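Local coordinates for protein probable glutathione S-transferase 5 (Caenorhabditis elegans, PDB 1ZL9) that conjugates reduced glutathione to a wide range of exogenous and endogenous hydrophobic electrophiles and may help detoxify reactive oxygen species during bacterial infection, at residues A[79-90]-A[151-159]. Numbering follows the deposited sequence.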
loop_
_atom_site.group_PDB
_atom_site.type_symbol
_atom_site.label_atom_id
_atom_site.label_comp_id
_atom_site.label_asym_id
_atom_site.label_seq_id
_atom_site.Cartn_x
_atom_site.Cartn_y
_atom_site.Cartn_z
ATOM N N LEU A 79 -0.720 -17.498 -4.208
ATOM C CA LEU A 79 0.048 -16.678 -5.121
ATOM C C LEU A 79 0.610 -15.451 -4.433
ATOM O O LEU A 79 1.079 -14.498 -5.099
ATOM C CB LEU A 79 -0.837 -16.223 -6.309
ATOM C CG LEU A 79 -1.304 -17.293 -7.261
ATOM C CD1 LEU A 79 -2.235 -16.672 -8.339
ATOM C CD2 LEU A 79 -0.092 -17.966 -7.933
ATOM N N ASN A 80 0.639 -15.466 -3.098
ATOM C CA ASN A 80 1.171 -14.332 -2.340
ATOM C C ASN A 80 2.573 -14.562 -1.762
ATOM O O ASN A 80 3.071 -13.708 -1.092
ATOM C CB ASN A 80 0.203 -13.925 -1.181
ATOM C CG ASN A 80 0.509 -12.509 -0.612
ATOM O OD1 ASN A 80 0.637 -11.581 -1.372
ATOM N ND2 ASN A 80 0.530 -12.351 0.745
ATOM N N GLY A 81 3.203 -15.700 -2.041
ATOM C CA GLY A 81 4.403 -16.105 -1.368
ATOM C C GLY A 81 4.177 -17.461 -0.694
ATOM O O GLY A 81 3.068 -17.756 -0.204
ATOM N N LYS A 82 5.220 -18.281 -0.689
ATOM C CA LYS A 82 5.155 -19.659 -0.154
ATOM C C LYS A 82 5.475 -19.721 1.344
ATOM O O LYS A 82 5.313 -20.775 1.956
ATOM C CB LYS A 82 6.131 -20.576 -0.841
ATOM C CG LYS A 82 5.967 -20.704 -2.393
ATOM C CD LYS A 82 7.361 -20.671 -3.100
ATOM C CE LYS A 82 8.045 -22.028 -3.467
ATOM N NZ LYS A 82 8.761 -22.003 -4.825
ATOM N N THR A 83 5.970 -18.641 1.911
ATOM C CA THR A 83 6.305 -18.572 3.349
ATOM C C THR A 83 5.928 -17.169 3.786
ATOM O O THR A 83 5.727 -16.296 2.947
ATOM C CB THR A 83 7.809 -18.763 3.634
ATOM O OG1 THR A 83 8.573 -17.675 3.110
ATOM C CG2 THR A 83 8.396 -19.968 2.935
ATOM N N ALA A 84 5.780 -16.976 5.078
ATOM C CA ALA A 84 5.475 -15.652 5.626
ATOM C C ALA A 84 6.487 -14.616 5.194
ATOM O O ALA A 84 6.107 -13.481 4.933
ATOM C CB ALA A 84 5.357 -15.708 7.149
ATOM N N TRP A 85 7.759 -14.986 5.060
ATOM C CA TRP A 85 8.779 -14.043 4.641
ATOM C C TRP A 85 8.622 -13.669 3.129
ATOM O O TRP A 85 8.794 -12.538 2.750
ATOM C CB TRP A 85 10.181 -14.612 4.921
ATOM C CG TRP A 85 11.262 -13.618 4.750
ATOM C CD1 TRP A 85 12.211 -13.624 3.766
ATOM C CD2 TRP A 85 11.518 -12.449 5.539
ATOM N NE1 TRP A 85 13.014 -12.532 3.907
ATOM C CE2 TRP A 85 12.639 -11.818 4.997
ATOM C CE3 TRP A 85 10.950 -11.911 6.678
ATOM C CZ2 TRP A 85 13.166 -10.652 5.510
ATOM C CZ3 TRP A 85 11.503 -10.759 7.205
ATOM C CH2 TRP A 85 12.580 -10.142 6.617
ATOM N N GLU A 86 8.315 -14.638 2.277
ATOM C CA GLU A 86 8.052 -14.339 0.870
ATOM C C GLU A 86 6.820 -13.409 0.728
ATOM O O GLU A 86 6.860 -12.509 -0.041
ATOM C CB GLU A 86 7.810 -15.595 0.108
ATOM C CG GLU A 86 9.092 -16.392 -0.157
ATOM C CD GLU A 86 8.894 -17.443 -1.256
ATOM O OE1 GLU A 86 7.771 -17.578 -1.894
ATOM O OE2 GLU A 86 9.875 -18.180 -1.481
ATOM N N GLU A 87 5.776 -13.631 1.513
ATOM C CA GLU A 87 4.564 -12.799 1.459
ATOM C C GLU A 87 4.905 -11.354 1.812
ATOM O O GLU A 87 4.401 -10.460 1.196
ATOM C CB GLU A 87 3.484 -13.357 2.410
ATOM C CG GLU A 87 2.928 -14.737 2.073
ATOM C CD GLU A 87 1.648 -15.102 2.814
ATOM O OE1 GLU A 87 1.652 -16.132 3.468
ATOM O OE2 GLU A 87 0.601 -14.415 2.718
ATOM N N ALA A 88 5.771 -11.157 2.802
ATOM C CA ALA A 88 6.244 -9.822 3.191
ATOM C C ALA A 88 7.048 -9.182 2.083
ATOM O O ALA A 88 6.915 -7.990 1.833
ATOM C CB ALA A 88 7.086 -9.876 4.473
ATOM N N GLN A 89 7.941 -9.954 1.475
ATOM C CA GLN A 89 8.753 -9.427 0.375
ATOM C C GLN A 89 7.893 -9.048 -0.863
ATOM O O GLN A 89 8.096 -8.008 -1.508
ATOM C CB GLN A 89 9.810 -10.442 -0.013
ATOM C CG GLN A 89 10.976 -10.600 0.964
ATOM C CD GLN A 89 11.723 -9.320 1.348
ATOM O OE1 GLN A 89 11.708 -8.299 0.625
ATOM N NE2 GLN A 89 12.372 -9.365 2.520
ATOM N N VAL A 90 6.957 -9.917 -1.230
ATOM C CA VAL A 90 5.972 -9.550 -2.229
ATOM C C VAL A 90 5.302 -8.206 -1.839
ATOM O O VAL A 90 5.162 -7.350 -2.666
ATOM C CB VAL A 90 4.878 -10.654 -2.457
ATOM C CG1 VAL A 90 3.805 -10.151 -3.397
ATOM C CG2 VAL A 90 5.418 -11.844 -3.053
ATOM N N VAL A 151 9.951 -12.874 -6.639
ATOM C CA VAL A 151 10.109 -13.390 -5.292
ATOM C C VAL A 151 10.061 -14.903 -5.245
ATOM O O VAL A 151 9.039 -15.555 -5.552
ATOM C CB VAL A 151 9.035 -12.833 -4.356
ATOM C CG1 VAL A 151 9.184 -13.411 -2.981
ATOM C CG2 VAL A 151 9.183 -11.344 -4.318
ATOM N N GLY A 152 11.153 -15.466 -4.770
ATOM C CA GLY A 152 11.301 -16.921 -4.638
ATOM C C GLY A 152 11.346 -17.695 -5.942
ATOM O O GLY A 152 11.788 -17.200 -6.990
ATOM N N ASP A 153 10.874 -18.948 -5.901
ATOM C CA ASP A 153 11.047 -19.858 -7.058
ATOM C C ASP A 153 9.800 -20.117 -7.880
ATOM O O ASP A 153 9.817 -20.965 -8.725
ATOM C CB ASP A 153 11.535 -21.229 -6.572
ATOM C CG ASP A 153 12.912 -21.195 -6.111
ATOM O OD1 ASP A 153 13.283 -22.152 -5.362
ATOM O OD2 ASP A 153 13.731 -20.262 -6.445
ATOM N N SER A 154 8.718 -19.386 -7.643
ATOM C CA SER A 154 7.486 -19.605 -8.344
ATOM C C SER A 154 6.658 -18.305 -8.379
ATOM O O SER A 154 6.982 -17.313 -7.737
ATOM C CB SER A 154 6.681 -20.760 -7.683
ATOM O OG SER A 154 6.493 -20.458 -6.313
ATOM N N LEU A 155 5.628 -18.352 -9.187
ATOM C CA LEU A 155 4.800 -17.202 -9.502
ATOM C C LEU A 155 4.188 -16.618 -8.267
ATOM O O LEU A 155 3.645 -17.334 -7.421
ATOM C CB LEU A 155 3.693 -17.659 -10.457
ATOM C CG LEU A 155 2.739 -16.564 -10.908
ATOM C CD1 LEU A 155 3.467 -15.697 -11.879
ATOM C CD2 LEU A 155 1.532 -17.195 -11.562
ATOM N N THR A 156 4.246 -15.287 -8.159
ATOM C CA THR A 156 3.405 -14.555 -7.224
ATOM C C THR A 156 2.664 -13.458 -7.997
ATOM O O THR A 156 2.984 -13.147 -9.155
ATOM C CB THR A 156 4.182 -13.926 -6.085
ATOM O OG1 THR A 156 5.157 -13.006 -6.573
ATOM C CG2 THR A 156 4.917 -14.943 -5.285
ATOM N N TRP A 157 1.677 -12.856 -7.350
ATOM C CA TRP A 157 0.869 -11.818 -8.028
ATOM C C TRP A 157 1.677 -10.584 -8.441
ATOM O O TRP A 157 1.302 -9.888 -9.387
ATOM C CB TRP A 157 -0.339 -11.459 -7.172
ATOM C CG TRP A 157 -0.120 -10.682 -5.932
ATOM C CD1 TRP A 157 0.020 -11.147 -4.692
ATOM C CD2 TRP A 157 -0.126 -9.238 -5.819
ATOM N NE1 TRP A 157 0.168 -10.104 -3.796
ATOM C CE2 TRP A 157 0.074 -8.917 -4.468
ATOM C CE3 TRP A 157 -0.266 -8.201 -6.737
ATOM C CZ2 TRP A 157 0.032 -7.601 -3.984
ATOM C CZ3 TRP A 157 -0.237 -6.920 -6.285
ATOM C CH2 TRP A 157 -0.122 -6.616 -4.904
ATOM N N ILE A 158 2.798 -10.308 -7.775
ATOM C CA ILE A 158 3.584 -9.154 -8.176
ATOM C C ILE A 158 4.245 -9.443 -9.514
ATOM O O ILE A 158 4.432 -8.522 -10.289
ATOM C CB ILE A 158 4.555 -8.664 -7.042
ATOM C CG1 ILE A 158 5.128 -7.268 -7.378
ATOM C CG2 ILE A 158 5.717 -9.668 -6.784
ATOM C CD1 ILE A 158 4.138 -6.131 -7.470
ATOM N N ASP A 159 4.551 -10.715 -9.816
ATOM C CA ASP A 159 4.997 -11.084 -11.172
ATOM C C ASP A 159 3.929 -10.699 -12.221
ATOM O O ASP A 159 4.239 -10.201 -13.290
ATOM C CB ASP A 159 5.225 -12.556 -11.283
ATOM C CG ASP A 159 6.438 -13.039 -10.525
ATOM O OD1 ASP A 159 7.584 -12.506 -10.714
ATOM O OD2 ASP A 159 6.311 -14.032 -9.785
HETATM O O HOH W 1 10.336 -20.048 -3.171
HETATM O O HOH W 2 7.741 -17.861 -4.769
#
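With chi1 of W157 at 72°, CG sits between the backbone N and the carbonyl carbon, and the indole swings toward N80, whose CG turns anti to its own N (chi1 -164°). Amide and indole lie side by side and nearly coplanar, 14° apart. W157 NE1 therefore donates to N80 OD1 at 2.9 Å, the acceptor lying in the ring plane and the donor in the carbonyl plane. N80 is itself held flat from its other end, since ND2 gives a hydrogen to the anti lone pair of E87 OE2. That carboxylate oxygen also forms a salt bridge with R75 of the second subunit. A short step back along the chain, W157 N binds L79 O at 2.8 Å, so both N-H groups of the tryptophan are used. V90 fills the angle between the segments: its CG1 makes an off-centre CH-pi contact 4.1 Å from the centroid of the five-membered ring and also touches I158 CG2, whereas CG2 packs on V151 CB and on T156.

Toward solvent the junction becomes polar. K82, its chain bent, reaches S154 OG with NZ at 3.1 Å. Water 1 links E86 OE2 to D153 N, and E86 OE1 takes the K82 N-H at 2.9 Å from above the carboxylate plane. T156 and D159 hold the N-cap and N3 positions of the Ser/Thr-X-X-Asp capping-box sequence known at this helix in glutathione transferases; the aspartate half is formed here, T156 N donating to D159 OD2. The contact thus ties the linker leaving the thioredoxin-like domain, and the first turn of helix 84-112, to the start of helix 157-171 within the all-helical C-terminal domain, with W157 packed against helices 16-25 and 66-76 at the domain interface.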